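PDB 3AJX: 3-hexulose-6-phosphate synthase from Mycobacterium gastri, which belongs to the orotidine 5'-phosphate decarboxylase / HUMPS family of TIM-barrel proteins and carries a bound magnesium ion. Local coordinates for residues L16-A19 and G20-E24; G66-E69 and A70-F74; G165-K168 and V169-P173. The protein carries 1 engineered substitution. All blocks are in the same frame, centred on the assembly; numbering follows the deposited sequence.

How the contacts relate
All three contacts are local and partly buried. Contacts 1 and 2 lie in the outer helix layer of the eight-stranded barrel, each following consecutive turns of one helix, 12-22 and 66-75, in different beta-alpha-beta units; their centres are 25 Å apart. Contact 3 instead spans the loop that joins the end of strand 161-164 to its helix; it lies across the chain's centre from contact 2, the two centres 31 Å apart. The chemistry follows the setting. Contact 1 has a weak salt bridge on its exposed face, contact 2 sends a glutamate to the second subunit, and contact 3 relies on a side-chain hydroxyl, a water and a backbone amide that meets a sulfate.

Contact 1: L16-A19 and G20-E24; sequences LELA and GKVAE
Gly20 N donates to Leu16 O at 3.0 Å, the i to i+4 bond of an alpha-helix, and the pattern recurs farther along. Val22 N bonds in the same way to Leu18 O at 3.1 Å, and Ala23 N to Ala19 O at 2.9 Å. At Lys21 this regularity slackens: its N is shared between Glu17 O at 3.3 Å and Leu18 O at 3.0 Å, both weak bonds. Ala23 and Glu24 have 3-10 geometry.

On the exposed face the side chains of Glu17 and Lys21 extend alongside each other in a common direction. Glu17 sends CG away from its backbone N (chi1 175°), whereas Lys21 has CG beside its own N (chi1 -58°); both chains are extended beyond that atom, and these settings bring the two charged ends together. Glu17 OE1 and Lys21 NZ form a long, weak salt bridge of 3.4 Å. Nearer the backbone, Lys21 CG packs 3.3 Å from Glu17 O, and the shaft of the lysine passes the methylene CG of Glu17 before reaching the carboxylate.

The buried face is apolar. Leu18 CD1 touches Val22 CG1 at 4.2 Å, with the two side chains slanted across each other. The other methyl of Val22, CG2, lies close to the carbonyl oxygen of Leu18. Beyond this pair, Leu18 meets Pro195 and Tyr190, and Val22 meets Ala199 and Ile189, while Ala19 and Ala23 pack on His51. Lys54 NZ also bonds to Ala23 O.

This amphipathic helix, with its i to i+4 ion pair outside and branched side chains inside, is the crossover helix between strands 2-7 and 28-31, and it meets the last helix where the TIM barrel closes.

Contact 2: G66-E69 and A70-F74; sequences GELE and ADIAF
Ile72 lies one turn after Leu68 and packs against its carbonyl oxygen. At the branch point, CB stands 3.8 Å from Leu68 O. One arm, CG2, comes within 3.5 Å of the same oxygen and reaches the methyl CD1 of Leu68 at 4.0 Å, the apolar touch between the two side chains. The other arm starts at CG1, which a chi1 of 64° puts in the position flanked by N and C of its own backbone; there it faces two carbonyl oxygens, 3.4 Å from Glu69 O and slightly farther from Leu68 O. The tip, CD1, passes Leu68 O at longer range. The same oxygen accepts Ile72 N at 3.0 Å in a nearly straight bond (169°), and the flanking Asp71 N pairs with Glu67 O at 2.9 Å.

The polar ends turn elsewhere. Asp71 OD1 bonds to His102, while Glu69 OE1 bonds to Thr62 and forms a salt bridge with Lys37 of the second subunit, and Leu68 packs on Leu10 of the second subunit. Ala70 and Ala73 pack on Val81 of strand 80-84. This is the helix of a TIM-barrel beta-alpha-beta unit between strands 55-62 and 80-84, with one flank at the dimer interface.

Contact 3: G165-K168 and V169-P173; sequences GGVK and VATIP. With SO4 (sulfate ion), chain G.
Thr171 adopts a chi1 of 48°, which tucks OG1 in over its own main chain and turns it back toward Lys168. There Lys168 N donates to Thr171 OG1 at 3.0 Å, an almost straight bond (177°). Beyond CG the Lys168 chain is extended until its last torsion, where a bend (chi4 61°) swings NZ back onto Gly166 O at 3.0 Å. That carbonyl also receives a hydrogen bond from a water at 2.7 Å. The same water lies 2.8 Å from Thr171 OG1 and so links the glycine backbone to the threonine hydroxyl.

Gly165 to Lys168 form the loop that follows the seventh strand of the TIM barrel. Gly166 N points to a sulfate and donates to its O2 at 3.1 Å; Gln140 NE2, Gly186 N and Gly187 N hold the ion as well. The sulfate probably came from the crystallisation liquor, but its cradle of glycine amides after strands seven and eight is consistent with the phosphate-binding site common in TIM barrels.

Ahead of Ile172, Thr171 N donates to Lys168 O at 2.9 Å from well above the carbonyl plane, and Ile172 N adds a weak bond to that oxygen. On the buried side, Val167 CG1 meets Ile172 CD1 at 3.8 Å, the two side chains roughly perpendicular, and Ile172 continues onto Leu202 of helix 195-204.

Contact 1: L16-A19 and G20-E24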
loop_
_atom_site.group_PDB
_atom_site.type_symbol
_atom_site.label_atom_id
_atom_site.label_comp_id
_atom_site.label_asym_id
_atom_site.label_seq_id
_atom_site.Cartn_x
_atom_site.Cartn_y
_atom_site.Cartn_z
ATOM N N LEU A 16 -8.701 -4.705 18.835
ATOM C CA LEU A 16 -8.967 -4.142 20.155
ATOM C C LEU A 16 -8.737 -5.168 21.260
ATOM O O LEU A 16 -8.168 -4.851 22.305
ATOM C CB LEU A 16 -10.403 -3.627 20.229
ATOM C CG LEU A 16 -10.714 -2.328 19.488
ATOM C CD1 LEU A 16 -12.205 -2.047 19.571
ATOM C CD2 LEU A 16 -9.918 -1.182 20.099
ATOM N N GLU A 17 -9.185 -6.400 21.035
ATOM C CA GLU A 17 -9.003 -7.443 22.033
ATOM C C GLU A 17 -7.520 -7.711 22.257
ATOM O O GLU A 17 -7.075 -7.843 23.395
ATOM C CB GLU A 17 -9.711 -8.731 21.601
ATOM C CG GLU A 17 -9.452 -9.908 22.536
ATOM C CD GLU A 17 -10.339 -11.102 22.239
ATOM O OE1 GLU A 17 -10.101 -12.182 22.827
ATOM O OE2 GLU A 17 -11.278 -10.961 21.425
ATOM N N LEU A 18 -6.753 -7.779 21.170
ATOM C CA LEU A 18 -5.320 -8.028 21.280
ATOM C C LEU A 18 -4.620 -6.867 21.969
ATOM O O LEU A 18 -3.808 -7.070 22.870
ATOM C CB LEU A 18 -4.699 -8.245 19.897
ATOM C CG LEU A 18 -3.194 -8.527 19.913
ATOM C CD1 LEU A 18 -2.918 -9.780 20.734
ATOM C CD2 LEU A 18 -2.676 -8.700 18.496
ATOM N N ALA A 19 -4.936 -5.648 21.541
ATOM C CA ALA A 19 -4.323 -4.463 22.130
ATOM C C ALA A 19 -4.588 -4.413 23.632
ATOM O O ALA A 19 -3.730 -3.994 24.407
ATOM C CB ALA A 19 -4.861 -3.202 21.457
ATOM N N GLY A 20 -5.777 -4.844 24.041
ATOM C CA GLY A 20 -6.112 -4.831 25.453
ATOM C C GLY A 20 -5.246 -5.768 26.276
ATOM O O GLY A 20 -4.930 -5.479 27.433
ATOM N N LYS A 21 -4.855 -6.890 25.679
ATOM C CA LYS A 21 -4.037 -7.887 26.365
ATOM C C LYS A 21 -2.540 -7.583 26.407
ATOM O O LYS A 21 -1.847 -8.015 27.329
ATOM C CB LYS A 21 -4.222 -9.257 25.709
ATOM C CG LYS A 21 -5.650 -9.761 25.677
ATOM C CD LYS A 21 -5.712 -11.129 25.025
ATOM C CE LYS A 21 -7.138 -11.653 24.971
ATOM N NZ LYS A 21 -7.201 -13.005 24.351
ATOM N N VAL A 22 -2.039 -6.845 25.421
ATOM C CA VAL A 22 -0.607 -6.554 25.362
ATOM C C VAL A 22 -0.176 -5.100 25.553
ATOM O O VAL A 22 1.014 -4.831 25.699
ATOM C CB VAL A 22 -0.008 -7.048 24.018
ATOM C CG1 VAL A 22 -0.374 -8.503 23.794
ATOM C CG2 VAL A 22 -0.511 -6.186 22.862
ATOM N N ALA A 23 -1.129 -4.172 25.559
ATOM C CA ALA A 23 -0.824 -2.746 25.699
ATOM C C ALA A 23 0.172 -2.390 26.802
ATOM O O ALA A 23 1.094 -1.600 26.589
ATOM C CB ALA A 23 -2.117 -1.963 25.906
ATOM N N GLU A 24 -0.018 -2.970 27.982
ATOM C CA GLU A 24 0.852 -2.687 29.119
ATOM C C GLU A 24 2.312 -3.078 28.913
ATOM O O GLU A 24 3.192 -2.580 29.614
ATOM C CB GLU A 24 0.307 -3.386 30.369
ATOM C CG GLU A 24 0.141 -4.888 30.210
ATOM C CD GLU A 24 -0.630 -5.516 31.357
ATOM O OE1 GLU A 24 -0.117 -5.509 32.498
ATOM O OE2 GLU A 24 -1.753 -6.012 31.115
#

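Contact 2: G66-E69 and A70-F74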
loop_
_atom_site.group_PDB
_atom_site.type_symbol
_atom_site.label_atom_id
_atom_site.label_comp_id
_atom_site.label_asym_id
_atom_site.label_seq_id
_atom_site.Cartn_x
_atom_site.Cartn_y
_atom_site.Cartn_z
ATOM N N GLY A 66 1.503 11.127 -0.845
ATOM C CA GLY A 66 2.068 11.068 0.489
ATOM C C GLY A 66 1.437 11.983 1.515
ATOM O O GLY A 66 1.128 11.555 2.630
ATOM N N GLU A 67 1.249 13.245 1.156
ATOM C CA GLU A 67 0.663 14.193 2.094
ATOM C C GLU A 67 -0.767 13.805 2.451
ATOM O O GLU A 67 -1.150 13.846 3.620
ATOM C CB GLU A 67 0.690 15.599 1.502
ATOM C CG GLU A 67 0.310 16.685 2.488
ATOM C CD GLU A 67 0.325 18.051 1.849
ATOM O OE1 GLU A 67 -0.413 18.240 0.858
ATOM O OE2 GLU A 67 1.076 18.925 2.323
ATOM N N LEU A 68 -1.552 13.420 1.450
ATOM C CA LEU A 68 -2.941 13.045 1.692
ATOM C C LEU A 68 -3.098 11.825 2.596
ATOM O O LEU A 68 -3.827 11.877 3.586
ATOM C CB LEU A 68 -3.665 12.788 0.369
ATOM C CG LEU A 68 -5.126 12.337 0.495
ATOM C CD1 LEU A 68 -5.943 13.395 1.241
ATOM C CD2 LEU A 68 -5.703 12.098 -0.890
ATOM N N GLU A 69 -2.422 10.728 2.263
ATOM C CA GLU A 69 -2.533 9.523 3.076
ATOM C C GLU A 69 -2.022 9.736 4.494
ATOM O O GLU A 69 -2.599 9.226 5.453
ATOM C CB GLU A 69 -1.801 8.344 2.418
ATOM C CG GLU A 69 -2.514 7.815 1.179
ATOM C CD GLU A 69 -2.185 6.365 0.869
ATOM O OE1 GLU A 69 -1.561 5.689 1.716
ATOM O OE2 GLU A 69 -2.571 5.896 -0.224
ATOM N N ALA A 70 -0.945 10.496 4.637
ATOM C CA ALA A 70 -0.409 10.756 5.963
ATOM C C ALA A 70 -1.423 11.590 6.743
ATOM O O ALA A 70 -1.751 11.281 7.888
ATOM C CB ALA A 70 0.912 11.503 5.861
ATOM N N ASP A 71 -1.935 12.638 6.106
ATOM C CA ASP A 71 -2.888 13.516 6.764
ATOM C C ASP A 71 -4.139 12.811 7.277
ATOM O O ASP A 71 -4.532 13.005 8.428
ATOM C CB ASP A 71 -3.301 14.651 5.830
ATOM C CG ASP A 71 -3.757 15.881 6.586
ATOM O OD1 ASP A 71 -2.959 16.413 7.386
ATOM O OD2 ASP A 71 -4.909 16.317 6.387
ATOM N N ILE A 72 -4.772 11.994 6.444
ATOM C CA ILE A 72 -5.988 11.331 6.897
ATOM C C ILE A 72 -5.720 10.334 8.022
ATOM O O ILE A 72 -6.555 10.160 8.913
ATOM C CB ILE A 72 -6.752 10.658 5.719
ATOM C CG1 ILE A 72 -5.922 9.531 5.097
ATOM C CG2 ILE A 72 -7.114 11.720 4.679
ATOM C CD1 ILE A 72 -6.629 8.830 3.937
ATOM N N ALA A 73 -4.551 9.695 8.004
ATOM C CA ALA A 73 -4.202 8.741 9.054
ATOM C C ALA A 73 -3.922 9.488 10.364
ATOM O O ALA A 73 -4.346 9.056 11.440
ATOM C CB ALA A 73 -2.982 7.920 8.633
ATOM N N PHE A 74 -3.209 10.607 10.273
ATOM C CA PHE A 74 -2.906 11.412 11.455
ATOM C C PHE A 74 -4.198 11.949 12.063
ATOM O O PHE A 74 -4.388 11.908 13.280
ATOM C CB PHE A 74 -1.993 12.589 11.086
ATOM C CG PHE A 74 -0.559 12.201 10.837
ATOM C CD1 PHE A 74 0.168 12.816 9.822
ATOM C CD2 PHE A 74 0.071 11.245 11.626
ATOM C CE1 PHE A 74 1.500 12.486 9.596
ATOM C CE2 PHE A 74 1.410 10.908 11.408
ATOM C CZ PHE A 74 2.124 11.531 10.391
#

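Contact 3: G165-K168 and V169-P173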
loop_
_atom_site.group_PDB
_atom_site.type_symbol
_atom_site.label_atom_id
_atom_site.label_comp_id
_atom_site.label_asym_id
_atom_site.label_seq_id
_atom_site.Cartn_x
_atom_site.Cartn_y
_atom_site.Cartn_z
ATOM N N GLY A 165 10.909 -8.475 11.283
ATOM C CA GLY A 165 11.240 -9.626 10.463
ATOM C C GLY A 165 11.203 -10.923 11.249
ATOM O O GLY A 165 12.193 -11.653 11.309
ATOM N N GLY A 166 10.056 -11.206 11.856
ATOM C CA GLY A 166 9.914 -12.427 12.626
ATOM C C GLY A 166 10.692 -12.411 13.925
ATOM O O GLY A 166 11.159 -13.454 14.389
ATOM N N VAL A 167 10.834 -11.229 14.516
ATOM C CA VAL A 167 11.557 -11.092 15.772
ATOM C C VAL A 167 10.875 -11.902 16.873
ATOM O O VAL A 167 9.649 -11.921 16.981
ATOM C CB VAL A 167 11.636 -9.609 16.213
ATOM C CG1 VAL A 167 12.339 -9.498 17.557
ATOM C CG2 VAL A 167 12.385 -8.798 15.165
ATOM N N LYS A 168 11.690 -12.581 17.674
ATOM C CA LYS A 168 11.206 -13.395 18.783
ATOM C C LYS A 168 12.127 -13.143 19.972
ATOM O O LYS A 168 13.167 -12.502 19.827
ATOM C CB LYS A 168 11.236 -14.882 18.408
ATOM C CG LYS A 168 10.384 -15.244 17.195
ATOM C CD LYS A 168 10.572 -16.704 16.801
ATOM C CE LYS A 168 9.780 -17.055 15.546
ATOM N NZ LYS A 168 10.203 -16.259 14.357
ATOM N N VAL A 169 11.753 -13.644 21.144
ATOM C CA VAL A 169 12.572 -13.451 22.336
ATOM C C VAL A 169 14.039 -13.796 22.087
ATOM O O VAL A 169 14.936 -13.090 22.547
ATOM C CB VAL A 169 12.049 -14.301 23.512
ATOM C CG1 VAL A 169 13.046 -14.277 24.663
ATOM C CG2 VAL A 169 10.705 -13.760 23.975
ATOM N N ALA A 170 14.279 -14.875 21.348
ATOM C CA ALA A 170 15.637 -15.318 21.051
ATOM C C ALA A 170 16.466 -14.299 20.271
ATOM O O ALA A 170 17.687 -14.241 20.428
ATOM C CB ALA A 170 15.597 -16.642 20.285
ATOM N N THR A 171 15.812 -13.494 19.440
ATOM C CA THR A 171 16.527 -12.508 18.637
ATOM C C THR A 171 16.469 -11.065 19.148
ATOM O O THR A 171 17.082 -10.174 18.561
ATOM C CB THR A 171 16.044 -12.536 17.165
ATOM O OG1 THR A 171 14.612 -12.511 17.129
ATOM C CG2 THR A 171 16.548 -13.791 16.459
ATOM N N ILE A 172 15.745 -10.829 20.238
ATOM C CA ILE A 172 15.663 -9.483 20.796
ATOM C C ILE A 172 17.060 -8.942 21.118
ATOM O O ILE A 172 17.372 -7.800 20.794
ATOM C CB ILE A 172 14.776 -9.455 22.072
ATOM C CG1 ILE A 172 13.296 -9.425 21.676
ATOM C CG2 ILE A 172 15.114 -8.240 22.936
ATOM C CD1 ILE A 172 12.849 -8.108 21.046
ATOM N N PRO A 173 17.921 -9.756 21.757
ATOM C CA PRO A 173 19.269 -9.272 22.081
ATOM C C PRO A 173 20.056 -8.803 20.861
ATOM O O PRO A 173 20.722 -7.770 20.906
ATOM C CB PRO A 173 19.915 -10.482 22.755
ATOM C CG PRO A 173 18.756 -11.112 23.455
ATOM C CD PRO A 173 17.680 -11.068 22.386
HETATM S S SO4 G . 6.425 -10.037 12.262
HETATM O O1 SO4 G . 5.516 -11.193 12.114
HETATM O O2 SO4 G . 7.331 -9.945 11.101
HETATM O O3 SO4 G . 7.226 -10.202 13.490
HETATM O O4 SO4 G . 5.624 -8.803 12.362
HETATM O O HOH W 1 13.610 -14.258 15.182
#